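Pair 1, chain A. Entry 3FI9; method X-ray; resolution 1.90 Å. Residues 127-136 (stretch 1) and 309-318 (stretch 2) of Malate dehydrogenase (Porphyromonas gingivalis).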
# COMPACT_ATOMS: atom_id res chain seq x y z
N ASN A 127 -11.10 -1.84 17.36
CA ASN A 127 -11.63 -2.80 18.31
C ASN A 127 -12.14 -2.16 19.59
O ASN A 127 -11.76 -1.04 19.91
CB ASN A 127 -10.60 -3.88 18.60
CG ASN A 127 -10.71 -5.04 17.63
OD1 ASN A 127 -11.82 -5.44 17.26
ND2 ASN A 127 -9.59 -5.55 17.19
N PRO A 128 -13.00 -2.87 20.33
CA PRO A 128 -13.51 -4.20 19.96
C PRO A 128 -14.65 -4.07 18.94
O PRO A 128 -15.69 -3.50 19.27
CB PRO A 128 -14.02 -4.75 21.30
CG PRO A 128 -14.39 -3.53 22.09
CD PRO A 128 -13.46 -2.44 21.67
N ALA A 129 -14.45 -4.57 17.72
CA ALA A 129 -15.39 -4.27 16.61
C ALA A 129 -16.85 -4.70 16.80
O ALA A 129 -17.76 -4.05 16.27
CB ALA A 129 -14.83 -4.77 15.22
N ASP A 130 -17.10 -5.75 17.59
CA ASP A 130 -18.50 -6.10 17.93
C ASP A 130 -19.22 -4.97 18.67
O ASP A 130 -20.42 -4.81 18.55
CB ASP A 130 -18.63 -7.38 18.77
CG ASP A 130 -17.67 -7.40 19.96
OD1 ASP A 130 -16.45 -7.33 19.71
OD2 ASP A 130 -18.14 -7.51 21.12
N ILE A 131 -18.48 -4.21 19.46
CA ILE A 131 -19.07 -3.13 20.24
C ILE A 131 -19.04 -1.90 19.39
O ILE A 131 -20.06 -1.24 19.20
CB ILE A 131 -18.32 -2.84 21.54
CG1 ILE A 131 -18.54 -3.96 22.58
CG2 ILE A 131 -18.76 -1.47 22.13
CD1 ILE A 131 -20.00 -4.23 22.92
N THR A 132 -17.86 -1.57 18.84
CA THR A 132 -17.72 -0.31 18.09
C THR A 132 -18.63 -0.25 16.89
O THR A 132 -19.26 0.78 16.59
CB THR A 132 -16.26 -0.06 17.68
OG1 THR A 132 -15.77 -1.17 16.90
CG2 THR A 132 -15.39 0.09 18.92
N GLY A 133 -18.69 -1.35 16.15
CA GLY A 133 -19.60 -1.41 15.06
C GLY A 133 -21.05 -1.28 15.50
O GLY A 133 -21.85 -0.61 14.81
N LEU A 134 -21.43 -1.92 16.61
CA LEU A 134 -22.87 -1.87 17.02
C LEU A 134 -23.25 -0.46 17.53
O LEU A 134 -24.32 0.08 17.24
CB LEU A 134 -23.15 -2.92 18.11
CG LEU A 134 -24.51 -2.95 18.80
CD1 LEU A 134 -25.59 -3.24 17.79
CD2 LEU A 134 -24.53 -4.05 19.90
N VAL A 135 -22.33 0.15 18.27
CA VAL A 135 -22.56 1.49 18.79
C VAL A 135 -22.64 2.47 17.64
O VAL A 135 -23.53 3.34 17.59
CB VAL A 135 -21.41 1.93 19.71
CG1 VAL A 135 -21.49 3.43 19.99
CG2 VAL A 135 -21.43 1.12 21.03
N THR A 136 -21.72 2.36 16.68
CA THR A 136 -21.84 3.25 15.53
C THR A 136 -23.16 3.11 14.81
O THR A 136 -23.78 4.13 14.46
CB THR A 136 -20.67 3.09 14.52
OG1 THR A 136 -19.46 3.50 15.14
CG2 THR A 136 -20.88 3.97 13.29
N HIS A 309 -20.27 -14.69 24.86
CA HIS A 309 -19.25 -13.75 25.31
C HIS A 309 -19.52 -12.36 24.73
O HIS A 309 -19.33 -11.33 25.42
CB HIS A 309 -17.87 -14.23 24.87
CG HIS A 309 -16.75 -13.39 25.38
ND1 HIS A 309 -16.45 -12.16 24.83
CD2 HIS A 309 -15.86 -13.60 26.37
CE1 HIS A 309 -15.41 -11.64 25.47
NE2 HIS A 309 -15.03 -12.49 26.41
N LEU A 310 -19.97 -12.31 23.48
CA LEU A 310 -20.24 -11.02 22.84
C LEU A 310 -21.40 -10.29 23.54
O LEU A 310 -21.36 -9.07 23.75
CB LEU A 310 -20.58 -11.20 21.35
CG LEU A 310 -19.40 -11.72 20.51
CD1 LEU A 310 -19.79 -11.82 19.03
CD2 LEU A 310 -18.18 -10.84 20.68
N ALA A 311 -22.42 -11.07 23.90
CA ALA A 311 -23.61 -10.58 24.58
C ALA A 311 -23.27 -10.05 25.96
O ALA A 311 -23.78 -9.01 26.39
CB ALA A 311 -24.67 -11.70 24.66
N LYS A 312 -22.35 -10.70 26.65
CA LYS A 312 -21.88 -10.13 27.91
C LYS A 312 -21.18 -8.78 27.76
O LYS A 312 -21.39 -7.87 28.59
CB LYS A 312 -21.00 -11.10 28.68
CG LYS A 312 -21.84 -12.21 29.29
CD LYS A 312 -20.96 -13.30 29.87
CE LYS A 312 -19.87 -12.72 30.72
NZ LYS A 312 -19.39 -13.76 31.69
N LEU A 313 -20.38 -8.62 26.71
CA LEU A 313 -19.69 -7.35 26.48
C LEU A 313 -20.70 -6.25 26.08
O LEU A 313 -20.61 -5.12 26.55
CB LEU A 313 -18.61 -7.48 25.38
CG LEU A 313 -17.51 -6.42 25.40
CD1 LEU A 313 -16.75 -6.50 26.74
CD2 LEU A 313 -16.56 -6.55 24.23
N ARG A 314 -21.65 -6.60 25.22
CA ARG A 314 -22.72 -5.67 24.87
C ARG A 314 -23.41 -5.16 26.13
O ARG A 314 -23.65 -3.97 26.25
CB ARG A 314 -23.75 -6.35 23.98
CG ARG A 314 -24.98 -5.52 23.66
CD ARG A 314 -26.14 -6.47 23.27
NE ARG A 314 -26.51 -7.35 24.39
CZ ARG A 314 -27.14 -8.52 24.25
NH1 ARG A 314 -27.46 -8.94 23.05
NH2 ARG A 314 -27.45 -9.27 25.31
N ASP A 315 -23.71 -6.05 27.07
CA ASP A 315 -24.44 -5.66 28.28
C ASP A 315 -23.60 -4.75 29.22
O ASP A 315 -24.15 -3.85 29.86
CB ASP A 315 -24.97 -6.89 29.04
CG ASP A 315 -26.06 -7.63 28.27
OD1 ASP A 315 -26.75 -7.05 27.37
OD2 ASP A 315 -26.25 -8.82 28.61
N GLU A 316 -22.29 -4.95 29.29
CA GLU A 316 -21.41 -3.98 29.94
C GLU A 316 -21.59 -2.56 29.39
O GLU A 316 -21.71 -1.59 30.14
CB GLU A 316 -19.94 -4.34 29.76
CG GLU A 316 -19.35 -5.28 30.77
CD GLU A 316 -17.84 -5.35 30.67
OE1 GLU A 316 -17.35 -6.45 30.34
OE2 GLU A 316 -17.16 -4.32 30.92
N VAL A 317 -21.57 -2.44 28.06
CA VAL A 317 -21.68 -1.13 27.44
C VAL A 317 -23.09 -0.52 27.57
O VAL A 317 -23.26 0.71 27.56
CB VAL A 317 -21.14 -1.20 25.98
CG1 VAL A 317 -21.23 0.20 25.28
CG2 VAL A 317 -19.68 -1.71 26.01
N ILE A 318 -24.12 -1.36 27.65
CA ILE A 318 -25.45 -0.88 28.03
C ILE A 318 -25.36 -0.32 29.45
O ILE A 318 -25.92 0.74 29.76
CB ILE A 318 -26.54 -2.02 27.90
CG1 ILE A 318 -26.73 -2.43 26.44
CG2 ILE A 318 -27.94 -1.61 28.48
CD1 ILE A 318 -27.52 -3.75 26.24
O HOH W 1 -20.82 -7.43 21.84

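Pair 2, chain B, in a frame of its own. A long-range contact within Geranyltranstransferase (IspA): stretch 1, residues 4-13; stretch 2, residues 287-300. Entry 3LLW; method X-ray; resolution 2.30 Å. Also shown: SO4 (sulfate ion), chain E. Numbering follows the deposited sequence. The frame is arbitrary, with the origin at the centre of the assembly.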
# COMPACT_ATOMS: atom_id res chain seq x y z
N SER B 4 -14.34 -28.53 23.35
CA SER B 4 -13.17 -27.66 23.23
C SER B 4 -12.31 -27.63 24.48
O SER B 4 -12.81 -27.34 25.57
CB SER B 4 -13.61 -26.25 22.83
OG SER B 4 -14.26 -26.27 21.57
N SER B 5 -11.03 -27.92 24.30
CA SER B 5 -9.98 -27.79 25.32
C SER B 5 -9.79 -26.32 25.74
O SER B 5 -10.34 -25.44 25.08
CB SER B 5 -8.67 -28.36 24.75
OG SER B 5 -8.17 -27.55 23.68
N PRO B 6 -9.03 -26.04 26.83
CA PRO B 6 -8.78 -24.64 27.19
C PRO B 6 -8.11 -23.79 26.10
O PRO B 6 -8.56 -22.67 25.85
CB PRO B 6 -7.88 -24.74 28.42
CG PRO B 6 -8.20 -26.06 28.99
CD PRO B 6 -8.42 -26.95 27.81
N ASN B 7 -7.06 -24.33 25.48
CA ASN B 7 -6.37 -23.70 24.35
C ASN B 7 -7.31 -23.29 23.20
O ASN B 7 -7.26 -22.16 22.72
CB ASN B 7 -5.32 -24.67 23.83
CG ASN B 7 -4.63 -24.18 22.58
OD1 ASN B 7 -3.88 -23.20 22.61
ND2 ASN B 7 -4.85 -24.88 21.46
N LEU B 8 -8.17 -24.22 22.80
CA LEU B 8 -9.09 -24.04 21.70
C LEU B 8 -10.24 -23.12 22.08
O LEU B 8 -10.83 -22.44 21.23
CB LEU B 8 -9.65 -25.41 21.30
CG LEU B 8 -10.25 -25.55 19.91
CD1 LEU B 8 -9.24 -25.09 18.87
CD2 LEU B 8 -10.66 -26.98 19.67
N SER B 9 -10.56 -23.12 23.38
CA SER B 9 -11.63 -22.30 23.93
C SER B 9 -11.17 -20.86 24.03
O SER B 9 -11.95 -19.93 23.78
CB SER B 9 -12.02 -22.81 25.33
OG SER B 9 -13.29 -22.32 25.72
N PHE B 10 -9.90 -20.69 24.40
CA PHE B 10 -9.25 -19.39 24.48
C PHE B 10 -9.16 -18.74 23.09
O PHE B 10 -9.38 -17.54 22.95
CB PHE B 10 -7.86 -19.54 25.09
CG PHE B 10 -7.02 -18.30 25.02
CD1 PHE B 10 -7.19 -17.28 25.94
CD2 PHE B 10 -6.04 -18.16 24.03
CE1 PHE B 10 -6.42 -16.12 25.88
CE2 PHE B 10 -5.27 -17.01 23.96
CZ PHE B 10 -5.45 -15.99 24.89
N TYR B 11 -8.82 -19.56 22.10
CA TYR B 11 -8.69 -19.12 20.72
C TYR B 11 -10.02 -18.67 20.12
O TYR B 11 -10.09 -17.61 19.50
CB TYR B 11 -8.03 -20.21 19.86
CG TYR B 11 -8.24 -20.02 18.37
CD1 TYR B 11 -7.72 -18.90 17.70
CD2 TYR B 11 -8.94 -20.97 17.63
CE1 TYR B 11 -7.91 -18.73 16.35
CE2 TYR B 11 -9.13 -20.80 16.26
CZ TYR B 11 -8.61 -19.68 15.64
OH TYR B 11 -8.79 -19.51 14.29
N TYR B 12 -11.07 -19.47 20.32
CA TYR B 12 -12.41 -19.11 19.83
C TYR B 12 -12.90 -17.79 20.41
O TYR B 12 -13.61 -17.03 19.74
CB TYR B 12 -13.42 -20.22 20.15
CG TYR B 12 -13.37 -21.41 19.22
CD1 TYR B 12 -12.94 -21.28 17.90
CD2 TYR B 12 -13.79 -22.67 19.66
CE1 TYR B 12 -12.91 -22.37 17.04
CE2 TYR B 12 -13.78 -23.77 18.81
CZ TYR B 12 -13.34 -23.61 17.50
OH TYR B 12 -13.31 -24.69 16.65
N ASN B 13 -12.52 -17.52 21.65
CA ASN B 13 -12.91 -16.31 22.32
C ASN B 13 -12.13 -15.09 21.81
O ASN B 13 -12.69 -13.99 21.72
CB ASN B 13 -12.77 -16.49 23.84
CG ASN B 13 -13.26 -15.31 24.62
OD1 ASN B 13 -12.56 -14.81 25.50
ND2 ASN B 13 -14.47 -14.85 24.31
N PRO B 287 1.54 -29.53 19.33
CA PRO B 287 0.15 -29.94 19.59
C PRO B 287 -0.92 -28.84 19.64
O PRO B 287 -2.00 -29.03 19.08
CB PRO B 287 0.24 -30.67 20.95
CG PRO B 287 1.53 -30.23 21.55
CD PRO B 287 2.45 -29.96 20.41
N LEU B 288 -0.63 -27.71 20.30
CA LEU B 288 -1.59 -26.61 20.42
C LEU B 288 -1.86 -25.94 19.07
O LEU B 288 -2.99 -25.57 18.77
CB LEU B 288 -1.13 -25.58 21.46
CG LEU B 288 -0.88 -26.08 22.90
CD1 LEU B 288 -0.24 -25.00 23.78
CD2 LEU B 288 -2.15 -26.62 23.54
N LEU B 289 -0.80 -25.82 18.27
CA LEU B 289 -0.89 -25.32 16.90
C LEU B 289 -1.70 -26.24 16.02
O LEU B 289 -2.60 -25.80 15.28
CB LEU B 289 0.52 -25.09 16.32
CG LEU B 289 0.69 -24.57 14.88
CD1 LEU B 289 -0.03 -23.27 14.63
CD2 LEU B 289 2.17 -24.43 14.54
N GLN B 290 -1.39 -27.53 16.12
CA GLN B 290 -2.11 -28.54 15.37
C GLN B 290 -3.60 -28.50 15.72
O GLN B 290 -4.44 -28.65 14.83
CB GLN B 290 -1.52 -29.93 15.63
CG GLN B 290 -1.96 -31.01 14.64
CD GLN B 290 -3.31 -31.64 14.99
OE1 GLN B 290 -3.65 -31.82 16.16
NE2 GLN B 290 -4.09 -31.98 13.96
N GLU B 291 -3.90 -28.28 17.00
CA GLU B 291 -5.26 -28.30 17.50
C GLU B 291 -6.08 -27.13 16.96
O GLU B 291 -7.21 -27.32 16.50
CB GLU B 291 -5.26 -28.29 19.03
CG GLU B 291 -6.60 -28.55 19.67
CD GLU B 291 -6.50 -28.80 21.18
OE1 GLU B 291 -5.88 -27.98 21.90
OE2 GLU B 291 -7.05 -29.83 21.64
N ASN B 292 -5.50 -25.92 17.01
CA ASN B 292 -6.15 -24.72 16.47
C ASN B 292 -6.37 -24.79 14.96
O ASN B 292 -7.46 -24.50 14.47
CB ASN B 292 -5.35 -23.46 16.84
CG ASN B 292 -5.43 -23.13 18.32
OD1 ASN B 292 -6.04 -23.85 19.10
ND2 ASN B 292 -4.80 -22.02 18.72
N LEU B 293 -5.33 -25.19 14.23
CA LEU B 293 -5.43 -25.34 12.79
C LEU B 293 -6.43 -26.40 12.37
O LEU B 293 -7.27 -26.15 11.51
CB LEU B 293 -4.05 -25.58 12.15
CG LEU B 293 -3.09 -24.38 12.18
CD1 LEU B 293 -1.77 -24.75 11.55
CD2 LEU B 293 -3.70 -23.17 11.50
N ASN B 294 -6.37 -27.57 13.02
CA ASN B 294 -7.29 -28.67 12.78
C ASN B 294 -8.75 -28.24 12.94
O ASN B 294 -9.59 -28.56 12.09
CB ASN B 294 -6.95 -29.85 13.69
CG ASN B 294 -7.81 -31.08 13.44
OD1 ASN B 294 -8.63 -31.44 14.28
ND2 ASN B 294 -7.60 -31.74 12.30
N ALA B 295 -9.02 -27.50 14.02
CA ALA B 295 -10.38 -27.05 14.33
C ALA B 295 -10.92 -26.10 13.28
O ALA B 295 -12.06 -26.23 12.85
CB ALA B 295 -10.42 -26.40 15.68
N LEU B 296 -10.07 -25.15 12.87
CA LEU B 296 -10.43 -24.14 11.89
C LEU B 296 -10.77 -24.78 10.55
O LEU B 296 -11.79 -24.44 9.94
CB LEU B 296 -9.29 -23.14 11.71
CG LEU B 296 -9.57 -21.64 11.74
CD1 LEU B 296 -8.37 -20.90 11.15
CD2 LEU B 296 -10.88 -21.22 11.04
N LEU B 297 -9.93 -25.72 10.12
CA LEU B 297 -10.11 -26.41 8.85
C LEU B 297 -11.35 -27.30 8.82
O LEU B 297 -12.01 -27.38 7.79
CB LEU B 297 -8.88 -27.24 8.50
CG LEU B 297 -7.52 -26.55 8.37
CD1 LEU B 297 -6.58 -27.54 7.75
CD2 LEU B 297 -7.57 -25.27 7.54
N ASN B 298 -11.65 -27.95 9.94
CA ASN B 298 -12.85 -28.80 10.02
C ASN B 298 -14.13 -27.98 9.91
O ASN B 298 -15.12 -28.44 9.35
CB ASN B 298 -12.85 -29.67 11.29
CG ASN B 298 -11.92 -30.88 11.18
OD1 ASN B 298 -12.00 -31.67 10.23
ND2 ASN B 298 -11.03 -31.03 12.16
N THR B 299 -14.09 -26.77 10.45
CA THR B 299 -15.19 -25.83 10.28
C THR B 299 -15.32 -25.43 8.80
O THR B 299 -16.43 -25.39 8.27
CB THR B 299 -15.01 -24.57 11.16
OG1 THR B 299 -14.54 -24.96 12.46
CG2 THR B 299 -16.33 -23.82 11.30
N LEU B 300 -14.18 -25.18 8.15
CA LEU B 300 -14.14 -24.79 6.74
C LEU B 300 -14.66 -25.87 5.79
O LEU B 300 -15.38 -25.58 4.83
CB LEU B 300 -12.72 -24.38 6.33
CG LEU B 300 -12.56 -23.73 4.94
CD1 LEU B 300 -12.86 -22.23 5.02
CD2 LEU B 300 -11.18 -24.00 4.36
S SO4 E . 2.65 -25.89 20.62
O1 SO4 E . 1.87 -26.90 21.33
O2 SO4 E . 2.02 -25.61 19.33
O3 SO4 E . 2.71 -24.67 21.44
O4 SO4 E . 4.02 -26.40 20.43

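Pair 1 and pair 2 each set the first turns of one helix against a second helix far away in sequence. The two helix axes approach to 10.0 Å in pair 1 and 9.7 Å in pair 2, and their N-to-C directions differ by 52° and 54°, with signed crossing angles of -52° and -54°. Superposed on 14 central residues, the backbones agree to an RMSD of 0.6 Å. The register is also shared: Ile A131 faces Arg A314 with CA atoms 6.4 Å apart, and the matching Leu B8 and Asn B292 have CA atoms 6.0 Å apart.

The N-cap positions, Pro A128 and Ser B5, coincide but work differently. Pro A128, preceded by a cis peptide bond, offers hydrocarbon, its CB lying 4.3 Å from Leu A313 CD2; its missing amide hydrogen costs the helix nothing, because an amide at this point has no helical carbonyl to pair with. Ser B5 is a classical cap: its OG accepts a weak hydrogen bond from Leu B8 N (3.4 Å) and makes another weak one to Glu B291 OE1 (2.9 Å). Leu A313 and Glu B291 match, so an apolar pair in one protein is replaced by a polar pair in the other.

At the next matched site that points toward the partner helix, Asp A130 and Asn B7 are nearly isosteric, yet their chemistry differs. The carboxylate can only accept, and so cannot bond directly to a backbone carbonyl. A water resolves this, donating to Asp A130 OD2 (2.8 Å) and to Leu A310 O (2.6 Å). The amide of Asn B7 carries its own donor: ND2 makes a weak hydrogen bond to Leu B288 O (3.3 Å) and a second bond to Glu B291 OE1 (3.3 Å). Leu A310 and Leu B288 match closely, with the same m, t rotamer, and each lies against its polar neighbour: Leu A310 CD2 is 3.4 Å from Asp A130 OD2, and Leu B288 CD2 is 3.6 Å from Asn B7 CG.

Branched aliphatic residues suit the next position, where the helices come close. Ile A131 lies against three residues of the partner helix: its CG1 is 3.7 Å from Leu A313 CD2 and its CD1 3.6 Å from Arg A314 CA, while CG2 and CD1 both come within 4.0 Å of Val A317 CG2. Leu B8 places CD1 3.6 Å from Ala B295 CB, the counterpart of Val A317.

One turn on, size is redistributed. Val A135 CG2 lies 4.4 Å from Val A317 CG1, two modest side chains meeting. In pair 2 the partner shrinks to Ala B295, and the long Tyr B12 spans the distance, its OH reaching 3.5 Å from Ala B295 CB. Leu A134 rests its CD2 4.1 Å from Arg A314 CG, using the aliphatic part of a side chain whose NE forms a salt bridge with Asp A315 OD1 (3.0 Å). The larger Tyr B11 keeps the matched partner, its CB 3.9 Å from Asn B292 ND2, and also reaches Leu B296, whose CG lies at the edge of the Tyr B11 ring, 3.4 Å from Tyr B11 OH.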